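Long-range contact in CysE, serine acetyltransferase (PDB 4HZD), which transfers an acetyl group from acetyl-coenzyme A to L-serine, giving O-acetylserine, probably for the synthesis of cysteine: residues A[215-220]-A[233-238]. Numbering follows the deposited sequence.
Sequences GAKILG and GSVVLK. With COA (coenzyme A), chain C.
The side chains of Leu219 and Leu237 run alongside each other in the same direction, and together they line the site of coenzyme A. CD1 of Leu219 meets CD2 of Leu237 at 3.8 Å. The other methyls reach different parts of the ligand: CD1 of Leu237 sits over the face of the adenine, 3.4 Å from C5A and close to N7A, in CH-pi packing, whereas CD2 of Leu219 comes within 3.9 Å of C3P in the pantetheine arm. In both leucines CG is anti to the carbonyl carbon (chi1 -50° and -54°), which keeps them aligned. Val235 packs CG1 against N6A from the same side of the base, 3.6 Å away in van der Waals contact, and turns CG2 to the bent chain of Lys217. Leu237 and Val235 floor one face of the adenine, while Ala214 and Ala232 of a neighbouring subunit supply polar partners to the ligand.

The backbone pairing of 215-220 with 233-238 illustrates how a left-handed parallel beta-helix, built from hexapeptide repeats, stacks equivalent strands of successive coils. Three backbone bonds hold the parallel pair: Lys217 N to Ser234 O, Val236 N to Lys217 O at 2.7 Å, and Leu219 N to Val236 O. Beside them, Val235 CA also approaches Lys217 O, so this carbonyl receives a weaker C-H contact as well. On the face of Ile218 and Val236, the side chains run toward the interior, CG1 of Ile218 lying 4.0 Å from CB of Val236, and both pack on Ile230 of another wall. Lys217 folds back along its own segment, its NZ bonding Gly215 O at 3.0 Å from above the carbonyl plane, with Gly189 O as a weak second acceptor. Ser234, at the magnesium site, directs its OG to Ala231 O.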
loop_
_atom_site.group_PDB
_atom_site.type_symbol
_atom_site.label_atom_id
_atom_site.label_comp_id
_atom_site.label_asym_id
_atom_site.label_seq_id
_atom_site.Cartn_x
_atom_site.Cartn_y
_atom_site.Cartn_z
ATOM N N GLY A 215 -23.128 -17.935 -19.475
ATOM C CA GLY A 215 -22.966 -19.309 -18.999
ATOM C C GLY A 215 -22.792 -20.390 -20.058
ATOM O O GLY A 215 -22.750 -21.561 -19.702
ATOM N N ALA A 216 -22.714 -20.027 -21.347
ATOM C CA ALA A 216 -22.517 -21.025 -22.392
ATOM C C ALA A 216 -21.141 -21.719 -22.290
ATOM O O ALA A 216 -20.117 -21.055 -22.018
ATOM C CB ALA A 216 -22.679 -20.383 -23.762
ATOM N N LYS A 217 -21.113 -23.043 -22.481
ATOM C CA LYS A 217 -19.861 -23.780 -22.655
ATOM C C LYS A 217 -19.725 -24.237 -24.098
ATOM O O LYS A 217 -20.603 -24.968 -24.610
ATOM C CB LYS A 217 -19.770 -25.017 -21.738
ATOM C CG LYS A 217 -20.609 -24.955 -20.473
ATOM C CD LYS A 217 -19.921 -24.214 -19.352
ATOM C CE LYS A 217 -20.921 -23.985 -18.223
ATOM N NZ LYS A 217 -20.795 -22.589 -17.716
ATOM N N ILE A 218 -18.641 -23.835 -24.759
ATOM C CA ILE A 218 -18.373 -24.237 -26.132
ATOM C C ILE A 218 -17.073 -25.058 -26.046
ATOM O O ILE A 218 -16.019 -24.546 -25.598
ATOM C CB ILE A 218 -18.294 -23.035 -27.079
ATOM C CG1 ILE A 218 -19.582 -22.194 -26.960
ATOM C CG2 ILE A 218 -18.085 -23.485 -28.516
ATOM C CD1 ILE A 218 -19.577 -20.894 -27.744
ATOM N N LEU A 219 -17.156 -26.354 -26.387
ATOM C CA LEU A 219 -16.062 -27.292 -26.020
ATOM C C LEU A 219 -15.557 -28.086 -27.192
ATOM O O LEU A 219 -16.338 -28.780 -27.826
ATOM C CB LEU A 219 -16.488 -28.273 -24.933
ATOM C CG LEU A 219 -17.151 -27.703 -23.685
ATOM C CD1 LEU A 219 -17.637 -28.859 -22.828
ATOM C CD2 LEU A 219 -16.163 -26.810 -22.939
ATOM N N GLY A 220 -14.251 -28.005 -27.449
ATOM C CA GLY A 220 -13.618 -28.740 -28.553
ATOM C C GLY A 220 -13.097 -27.813 -29.632
ATOM O O GLY A 220 -13.385 -26.619 -29.630
ATOM N N GLY A 233 -26.680 -20.394 -21.260
ATOM C CA GLY A 233 -26.650 -21.747 -20.717
ATOM C C GLY A 233 -26.509 -22.929 -21.679
ATOM O O GLY A 233 -26.545 -24.073 -21.240
ATOM N N SER A 234 -26.345 -22.678 -22.973
ATOM C CA SER A 234 -26.061 -23.755 -23.940
ATOM C C SER A 234 -24.750 -24.538 -23.692
ATOM O O SER A 234 -23.723 -23.952 -23.322
ATOM C CB SER A 234 -26.026 -23.198 -25.363
ATOM O OG SER A 234 -27.259 -22.600 -25.700
ATOM N N VAL A 235 -24.786 -25.862 -23.890
ATOM C CA VAL A 235 -23.530 -26.627 -24.006
ATOM C C VAL A 235 -23.320 -27.065 -25.462
ATOM O O VAL A 235 -24.122 -27.805 -26.025
ATOM C CB VAL A 235 -23.454 -27.829 -23.051
ATOM C CG1 VAL A 235 -22.137 -28.562 -23.240
ATOM C CG2 VAL A 235 -23.598 -27.372 -21.605
ATOM N N VAL A 236 -22.239 -26.594 -26.062
ATOM C CA VAL A 236 -22.046 -26.671 -27.499
ATOM C C VAL A 236 -20.874 -27.587 -27.790
ATOM O O VAL A 236 -19.723 -27.299 -27.405
ATOM C CB VAL A 236 -21.866 -25.270 -28.121
ATOM C CG1 VAL A 236 -21.730 -25.355 -29.621
ATOM C CG2 VAL A 236 -23.063 -24.386 -27.763
ATOM N N LEU A 237 -21.183 -28.706 -28.437
ATOM C CA LEU A 237 -20.219 -29.790 -28.622
ATOM C C LEU A 237 -19.958 -30.100 -30.083
ATOM O O LEU A 237 -19.060 -30.869 -30.394
ATOM C CB LEU A 237 -20.656 -31.071 -27.870
ATOM C CG LEU A 237 -20.974 -30.964 -26.368
ATOM C CD1 LEU A 237 -21.594 -32.274 -25.903
ATOM C CD2 LEU A 237 -19.747 -30.604 -25.519
ATOM N N LYS A 238 -20.739 -29.491 -30.975
ATOM C CA LYS A 238 -20.586 -29.707 -32.412
ATOM C C LYS A 238 -20.555 -28.366 -33.104
ATOM O O LYS A 238 -21.138 -27.408 -32.575
ATOM C CB LYS A 238 -21.732 -30.594 -32.940
ATOM C CG LYS A 238 -21.814 -31.925 -32.192
ATOM C CD LYS A 238 -21.723 -33.141 -33.112
ATOM C CE LYS A 238 -23.031 -33.898 -33.144
ATOM N NZ LYS A 238 -24.140 -32.900 -33.188
HETATM N N1A COA C . -23.905 -32.004 -21.873
HETATM C C2A COA C . -24.907 -32.727 -22.421
HETATM N N3A COA C . -24.701 -33.857 -23.133
HETATM C C4A COA C . -23.437 -34.318 -23.356
HETATM C C5A COA C . -22.289 -33.577 -22.807
HETATM C C6A COA C . -22.601 -32.351 -22.021
HETATM N N6A COA C . -21.621 -31.593 -21.463
HETATM N N7A COA C . -21.186 -34.265 -23.182
HETATM C C8A COA C . -21.586 -35.348 -23.902
HETATM N N9A COA C . -22.930 -35.369 -24.004
HETATM C C1B COA C . -23.780 -36.366 -24.709
HETATM C C2B COA C . -23.648 -36.262 -26.222
HETATM O O2B COA C . -24.498 -35.243 -26.749
HETATM C C3B COA C . -24.061 -37.652 -26.669
HETATM O O3B COA C . -25.491 -37.721 -26.839
HETATM P P3B COA C . -26.192 -38.459 -28.106
HETATM O O7A COA C . -25.494 -39.807 -28.126
HETATM O O8A COA C . -25.892 -37.567 -29.295
HETATM O O9A COA C . -27.671 -38.499 -27.767
HETATM C C4B COA C . -23.603 -38.556 -25.519
HETATM O O4B COA C . -23.452 -37.715 -24.366
HETATM C C5B COA C . -22.271 -39.245 -25.806
HETATM O O5B COA C . -21.250 -38.256 -25.971
HETATM P P1A COA C . -19.675 -38.607 -25.910
HETATM O O1A COA C . -18.928 -37.342 -26.280
HETATM O O2A COA C . -19.440 -39.883 -26.698
HETATM O O3A COA C . -19.456 -38.935 -24.335
HETATM P P2A COA C . -18.061 -38.742 -23.531
HETATM O O4A COA C . -16.932 -39.028 -24.489
HETATM O O5A COA C . -18.137 -39.510 -22.227
HETATM O O6A COA C . -18.057 -37.156 -23.183
HETATM C CBP COA C . -17.366 -35.515 -21.457
HETATM C CCP COA C . -16.945 -36.496 -22.556
HETATM C CDP COA C . -18.867 -35.605 -21.227
HETATM C CEP COA C . -16.633 -35.934 -20.178
HETATM C CAP COA C . -16.961 -34.081 -21.900
HETATM O OAP COA C . -17.531 -33.726 -23.180
HETATM C C9P COA C . -17.291 -32.978 -20.910
HETATM O O9P COA C . -18.256 -32.234 -21.082
HETATM N N8P COA C . -16.465 -32.880 -19.867
HETATM C C7P COA C . -16.064 -31.626 -19.267
HETATM C C6P COA C . -14.833 -31.014 -19.929
HETATM C C5P COA C . -14.715 -29.559 -19.528
HETATM O O5P COA C . -15.442 -29.099 -18.657
HETATM N N4P COA C . -13.780 -28.854 -20.189
HETATM C C3P COA C . -13.586 -27.414 -20.130
HETATM C C2P COA C . -12.201 -27.023 -20.640
HETATM S S1P COA C . -11.827 -25.337 -20.106
#